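Local atomic coordinates of response regulator receiver domain protein (CheY-like) (Methylobacillus flagellatus KT, PDB entry 3I42), a protein that probably acts as a CheY-like response regulator receiver domain, switched by phosphorylation of an aspartate, though its cellular function is unknown. Residues D38-M43 and L63-Q68. Numbering follows the deposited sequence.
Sequences DALHAM and LALVKQ
Two helices on the same face of the five-stranded parallel sheet of the CheY-like (beta-alpha)5 receiver fold meet where Ala39 and Leu40 of helix 36-45 face Leu65 and Gln68 of helix 62-71. The short segments run nearly parallel, 21° between their directions, with axes 10.7 Å apart at closest approach. Leu40 and Leu65 bridge that spacing between them. The CG of Leu65 lies anti to the backbone N, and its two methyl branches go one to Ala39 and one to Leu40: CD2 meets CB of Ala39 at 4.1 Å, and CD1 lies 4.2 Å from CG of Leu40. Nearer the surface, CD2 of Leu40 comes to 3.9 Å from CB of Gln68, the two side chains crossing at a slant. Gln68 starts toward helix 36-45, but its chain bends at chi2 (-47°) and carries the amide back over its own helix. There NE2 donates to the carbonyl O of Ala64 at 2.8 Å. The N-H...O angle is 158°; the acceptor lies close to the amide plane of Gln68, while the donor stands off the carbonyl plane of Ala64. This bond restrains the rotation of the amide and leaves the aliphatic base of Gln68 to meet Leu40. On the sheet side Ala39 and Leu65 both touch Val9 of strand 4-9; Leu40 also packs on Leu72, just past the end of helix 62-71. The interface is thus small and apolar, burying 154 Å² in all: it relies on van der Waals packing from the buried Ala39-Leu65 pair out to an exposed glutamine whose polar end is turned back to its own helix.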
ATOM      1  N   ASP A  38     -13.142   5.770 -20.833  1.00 38.28           N
ATOM      2  CA  ASP A  38     -13.113   4.511 -21.571  1.00 38.55           C
ATOM      3  C   ASP A  38     -12.872   3.330 -20.647  1.00 38.10           C
ATOM      4  O   ASP A  38     -13.481   2.257 -20.835  1.00 38.09           O
ATOM      5  CB  ASP A  38     -12.104   4.577 -22.711  1.00 39.55           C
ATOM      6  CG  ASP A  38     -12.653   5.320 -23.921  1.00 42.45           C
ATOM      7  OD1 ASP A  38     -13.810   5.821 -23.863  1.00 47.15           O
ATOM      8  OD2 ASP A  38     -11.943   5.399 -24.939  1.00 43.82           O
ATOM      9  N   ALA A  39     -12.035   3.550 -19.627  1.00 36.96           N
ATOM     10  CA  ALA A  39     -11.789   2.542 -18.583  1.00 37.68           C
ATOM     11  C   ALA A  39     -13.070   2.130 -17.848  1.00 38.16           C
ATOM     12  O   ALA A  39     -13.351   0.930 -17.688  1.00 37.68           O
ATOM     13  CB  ALA A  39     -10.745   3.025 -17.585  1.00 36.35           C
ATOM     14  N   LEU A  40     -13.818   3.125 -17.377  1.00 39.32           N
ATOM     15  CA  LEU A  40     -15.164   2.890 -16.811  1.00 40.96           C
ATOM     16  C   LEU A  40     -16.061   2.114 -17.754  1.00 41.53           C
ATOM     17  O   LEU A  40     -16.622   1.123 -17.350  1.00 41.65           O
ATOM     18  CB  LEU A  40     -15.834   4.208 -16.423  1.00 40.92           C
ATOM     19  CG  LEU A  40     -15.238   4.735 -15.113  1.00 43.93           C
ATOM     20  CD1 LEU A  40     -15.431   6.248 -14.989  1.00 45.06           C
ATOM     21  CD2 LEU A  40     -15.828   4.013 -13.910  1.00 44.72           C
ATOM     22  N   HIS A  41     -16.167   2.528 -19.018  1.00 43.28           N
ATOM     23  CA  HIS A  41     -16.947   1.734 -19.988  1.00 45.49           C
ATOM     24  C   HIS A  41     -16.418   0.328 -20.167  1.00 45.84           C
ATOM     25  O   HIS A  41     -17.214  -0.614 -20.251  1.00 46.65           O
ATOM     26  CB  HIS A  41     -17.065   2.428 -21.341  1.00 46.50           C
ATOM     27  CG  HIS A  41     -17.874   3.689 -21.298  1.00 51.80           C
ATOM     28  ND1 HIS A  41     -17.365   4.919 -21.672  1.00 56.44           N
ATOM     29  CD2 HIS A  41     -19.152   3.919 -20.901  1.00 55.78           C
ATOM     30  CE1 HIS A  41     -18.296   5.848 -21.514  1.00 56.84           C
ATOM     31  NE2 HIS A  41     -19.389   5.268 -21.047  1.00 57.31           N
ATOM     32  N   ALA A  42     -15.083   0.173 -20.209  1.00 46.14           N
ATOM     33  CA  ALA A  42     -14.457  -1.160 -20.358  1.00 46.34           C
ATOM     34  C   ALA A  42     -14.713  -2.058 -19.153  1.00 46.81           C
ATOM     35  O   ALA A  42     -14.991  -3.247 -19.293  1.00 46.73           O
ATOM     36  CB  ALA A  42     -12.950  -1.045 -20.638  1.00 45.03           C
ATOM     37  N   MET A  43     -14.627  -1.490 -17.962  1.00 47.99           N
ATOM     38  CA  MET A  43     -14.790  -2.292 -16.749  1.00 49.25           C
ATOM     39  C   MET A  43     -16.252  -2.622 -16.463  1.00 50.81           C
ATOM     40  O   MET A  43     -16.545  -3.561 -15.714  1.00 50.85           O
ATOM     41  CB  MET A  43     -14.157  -1.579 -15.570  1.00 48.94           C
ATOM     42  CG  MET A  43     -12.663  -1.625 -15.646  1.00 47.38           C
ATOM     43  SD  MET A  43     -11.958  -2.447 -14.256  1.00 46.12           S
ATOM     44  CE  MET A  43     -13.019  -3.850 -13.942  1.00 46.46           C
ATOM     45  N   LEU A  63      -5.581   8.305  -9.298  1.00 32.10           N
ATOM     46  CA  LEU A  63      -6.208   8.118  -8.001  1.00 32.93           C
ATOM     47  C   LEU A  63      -7.741   8.294  -8.006  1.00 31.43           C
ATOM     48  O   LEU A  63      -8.454   7.463  -7.466  1.00 31.48           O
ATOM     49  CB  LEU A  63      -5.579   9.035  -6.942  1.00 33.37           C
ATOM     50  CG  LEU A  63      -6.282   8.798  -5.586  1.00 36.02           C
ATOM     51  CD1 LEU A  63      -5.693   7.581  -4.886  1.00 38.01           C
ATOM     52  CD2 LEU A  63      -6.248  10.060  -4.672  1.00 37.76           C
ATOM     53  N   ALA A  64      -8.236   9.370  -8.603  1.00 30.50           N
ATOM     54  CA  ALA A  64      -9.677   9.554  -8.685  1.00 30.02           C
ATOM     55  C   ALA A  64     -10.278   8.415  -9.531  1.00 29.53           C
ATOM     56  O   ALA A  64     -11.373   7.936  -9.256  1.00 30.45           O
ATOM     57  CB  ALA A  64     -10.008  10.926  -9.285  1.00 28.97           C
ATOM     58  N   LEU A  65      -9.564   7.947 -10.546  1.00 28.81           N
ATOM     59  CA  LEU A  65     -10.103   6.846 -11.357  1.00 27.85           C
ATOM     60  C   LEU A  65     -10.208   5.523 -10.591  1.00 28.07           C
ATOM     61  O   LEU A  65     -11.197   4.814 -10.724  1.00 28.20           O
ATOM     62  CB  LEU A  65      -9.324   6.646 -12.669  1.00 27.85           C
ATOM     63  CG  LEU A  65      -9.853   5.514 -13.551  1.00 27.89           C
ATOM     64  CD1 LEU A  65     -11.280   5.808 -14.081  1.00 28.45           C
ATOM     65  CD2 LEU A  65      -8.925   5.306 -14.723  1.00 28.56           C
ATOM     66  N   VAL A  66      -9.203   5.161  -9.801  1.00 28.57           N
ATOM     67  CA  VAL A  66      -9.254   3.845  -9.152  1.00 28.84           C
ATOM     68  C   VAL A  66     -10.415   3.790  -8.123  1.00 30.08           C
ATOM     69  O   VAL A  66     -11.055   2.760  -7.963  1.00 30.29           O
ATOM     70  CB  VAL A  66      -7.904   3.443  -8.530  1.00 27.84           C
ATOM     71  CG1 VAL A  66      -7.620   4.244  -7.321  1.00 27.55           C
ATOM     72  CG2 VAL A  66      -7.898   1.947  -8.173  1.00 28.11           C
ATOM     73  N   LYS A  67     -10.698   4.909  -7.469  1.00 31.69           N
ATOM     74  CA  LYS A  67     -11.860   5.006  -6.569  1.00 33.34           C
ATOM     75  C   LYS A  67     -13.156   4.732  -7.290  1.00 33.90           C
ATOM     76  O   LYS A  67     -14.010   4.061  -6.727  1.00 34.75           O
ATOM     77  CB  LYS A  67     -11.962   6.378  -5.940  1.00 33.70           C
ATOM     78  CG  LYS A  67     -10.884   6.706  -4.984  1.00 34.41           C
ATOM     79  CD  LYS A  67     -11.077   8.140  -4.479  1.00 38.36           C
ATOM     80  CE  LYS A  67     -10.003   8.490  -3.470  1.00 39.89           C
ATOM     81  NZ  LYS A  67      -9.641   9.942  -3.585  1.00 44.79           N
ATOM     82  N   GLN A  68     -13.308   5.225  -8.525  1.00 34.57           N
ATOM     83  CA  GLN A  68     -14.510   4.912  -9.336  1.00 35.25           C
ATOM     84  C   GLN A  68     -14.598   3.453  -9.736  1.00 35.51           C
ATOM     85  O   GLN A  68     -15.659   2.830  -9.614  1.00 35.78           O
ATOM     86  CB  GLN A  68     -14.627   5.739 -10.633  1.00 35.64           C
ATOM     87  CG  GLN A  68     -14.245   7.235 -10.612  1.00 39.64           C
ATOM     88  CD  GLN A  68     -14.833   8.016  -9.443  1.00 45.05           C
ATOM     89  OE1 GLN A  68     -16.045   8.021  -9.251  1.00 49.29           O
ATOM     90  NE2 GLN A  68     -13.969   8.705  -8.666  1.00 43.85           N
TER